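Local atomic coordinates of acetyl-CoA acetyltransferase (Bacillus anthracis, PDB entry 3SS6), a protein that probably catalyses the reversible thiolase condensation of two acetyl-CoA molecules into acetoacetyl-CoA, with release of coenzyme A. Residues Arg174-Glu179 with Val328-Asp333. Residues are numbered along the deposited sequence; the frame is centred on the assembly and turned at random.
Sequences REEQDE and VEKELD. Unlike the reference sequence in segment 328-333: D333 (reference Gly).
A surface salt bridge, E176 to K330, is the only contact between residues 174-179 and 328-333; it ties the first turn of helix 174-194 to the last turn of helix 322-332, joining the N-terminal and C-terminal thiolase domains of the chain. The two side chains reach for each other from opposite directions across a backbone gap of 11.5 Å between the CA atoms of E176 and K330. K330 NZ donates to E176 OE2 at 2.8 Å, meeting the syn side of the carboxylate but 27° out of its plane. The lysine runs extended as far as CE, and a bend at its last torsion (chi4 -60°) turns NZ onto the oxygen. A water donates to E176 OE1 at 2.6 Å and weakly accepts from K330 NZ at 3.3 Å, so it bridges the ion pair. E176 OE1 also accepts a hydrogen bond from the backbone N of T173, just before the helix, which would fix the carboxylate there. One turn apart, R174 NE and D178 OD2 form a salt bridge (2.8 Å) on the syn side of the carboxylate. D333, the C-prime residue with positive phi, closes helix 322-332 in a Schellman motif. E329 pairs with R336, Q177 packs on A322, A323 and L326, and V328 and L332 rest against helix 294-305.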
# COMPACT_ATOMS: atom_id res chain seq x y z
N ARG A 174 -36.41 -19.22 -1.09
CA ARG A 174 -36.20 -17.78 -1.02
C ARG A 174 -37.24 -17.15 -0.09
O ARG A 174 -36.90 -16.31 0.74
CB ARG A 174 -36.30 -17.16 -2.41
CG ARG A 174 -36.30 -15.64 -2.44
CD ARG A 174 -34.99 -15.04 -1.91
NE ARG A 174 -34.95 -13.60 -2.16
CZ ARG A 174 -34.48 -13.04 -3.28
NH1 ARG A 174 -33.97 -13.80 -4.25
NH2 ARG A 174 -34.51 -11.72 -3.42
N GLU A 175 -38.50 -17.56 -0.23
CA GLU A 175 -39.56 -17.04 0.64
C GLU A 175 -39.27 -17.29 2.12
O GLU A 175 -39.40 -16.38 2.94
CB GLU A 175 -40.92 -17.64 0.28
CG GLU A 175 -42.01 -17.27 1.29
CD GLU A 175 -43.39 -17.71 0.85
OE1 GLU A 175 -43.75 -17.45 -0.31
OE2 GLU A 175 -44.12 -18.32 1.66
N GLU A 176 -38.89 -18.52 2.47
CA GLU A 176 -38.56 -18.82 3.86
C GLU A 176 -37.47 -17.89 4.39
O GLU A 176 -37.57 -17.36 5.49
CB GLU A 176 -38.10 -20.27 4.03
CG GLU A 176 -39.22 -21.29 3.91
CD GLU A 176 -38.72 -22.73 4.03
OE1 GLU A 176 -37.85 -23.13 3.23
OE2 GLU A 176 -39.21 -23.45 4.92
N GLN A 177 -36.43 -17.70 3.60
CA GLN A 177 -35.33 -16.83 4.01
C GLN A 177 -35.80 -15.39 4.20
O GLN A 177 -35.44 -14.74 5.18
CB GLN A 177 -34.20 -16.87 2.99
CG GLN A 177 -33.50 -18.24 2.91
CD GLN A 177 -32.54 -18.32 1.76
OE1 GLN A 177 -31.51 -17.65 1.76
NE2 GLN A 177 -32.88 -19.11 0.75
N ASP A 178 -36.59 -14.91 3.26
CA ASP A 178 -37.05 -13.52 3.32
C ASP A 178 -38.07 -13.31 4.42
O ASP A 178 -38.19 -12.20 4.96
CB ASP A 178 -37.55 -13.04 1.95
CG ASP A 178 -36.41 -12.79 0.97
OD1 ASP A 178 -35.24 -12.78 1.43
OD2 ASP A 178 -36.68 -12.61 -0.24
N GLU A 179 -38.82 -14.35 4.79
CA GLU A 179 -39.75 -14.24 5.92
C GLU A 179 -38.99 -14.08 7.22
O GLU A 179 -39.35 -13.28 8.08
CB GLU A 179 -40.66 -15.47 6.00
CG GLU A 179 -41.62 -15.42 7.18
CD GLU A 179 -42.52 -16.64 7.28
OE1 GLU A 179 -43.34 -16.84 6.36
OE2 GLU A 179 -42.41 -17.39 8.27
N VAL A 328 -30.71 -24.81 10.89
CA VAL A 328 -30.70 -25.19 12.31
C VAL A 328 -32.11 -25.42 12.82
O VAL A 328 -32.39 -26.41 13.49
CB VAL A 328 -30.01 -24.13 13.18
CG1 VAL A 328 -30.12 -24.48 14.65
CG2 VAL A 328 -28.53 -24.01 12.78
N GLU A 329 -33.01 -24.49 12.50
CA GLU A 329 -34.42 -24.63 12.90
C GLU A 329 -35.04 -25.95 12.42
O GLU A 329 -35.72 -26.64 13.17
CB GLU A 329 -35.24 -23.45 12.40
CG GLU A 329 -36.71 -23.52 12.82
CD GLU A 329 -37.51 -22.34 12.30
OE1 GLU A 329 -37.53 -21.30 12.99
OE2 GLU A 329 -38.11 -22.47 11.21
N LYS A 330 -34.81 -26.29 11.15
CA LYS A 330 -35.32 -27.53 10.58
C LYS A 330 -34.67 -28.76 11.20
O LYS A 330 -35.35 -29.73 11.51
CB LYS A 330 -35.13 -27.53 9.06
CG LYS A 330 -35.97 -26.47 8.36
CD LYS A 330 -35.62 -26.36 6.88
CE LYS A 330 -36.40 -25.24 6.21
NZ LYS A 330 -37.87 -25.44 6.30
N GLU A 331 -33.35 -28.70 11.40
CA GLU A 331 -32.62 -29.85 11.94
C GLU A 331 -33.07 -30.20 13.36
O GLU A 331 -33.26 -31.37 13.69
CB GLU A 331 -31.12 -29.59 11.89
CG GLU A 331 -30.27 -30.70 12.49
CD GLU A 331 -30.40 -32.01 11.76
OE1 GLU A 331 -30.45 -32.01 10.50
OE2 GLU A 331 -30.46 -33.06 12.43
N LEU A 332 -33.24 -29.17 14.19
CA LEU A 332 -33.64 -29.34 15.58
C LEU A 332 -35.15 -29.30 15.80
O LEU A 332 -35.62 -29.55 16.92
CB LEU A 332 -32.97 -28.27 16.46
CG LEU A 332 -31.44 -28.29 16.58
CD1 LEU A 332 -30.99 -27.14 17.46
CD2 LEU A 332 -30.95 -29.61 17.15
N ASP A 333 -35.90 -29.00 14.74
CA ASP A 333 -37.35 -28.78 14.83
C ASP A 333 -37.70 -27.79 15.95
O ASP A 333 -38.50 -28.10 16.83
CB ASP A 333 -38.09 -30.11 15.04
CG ASP A 333 -39.59 -29.98 14.83
OD1 ASP A 333 -40.04 -29.01 14.18
OD2 ASP A 333 -40.33 -30.86 15.32
O HOH W 1 -38.05 -25.69 3.05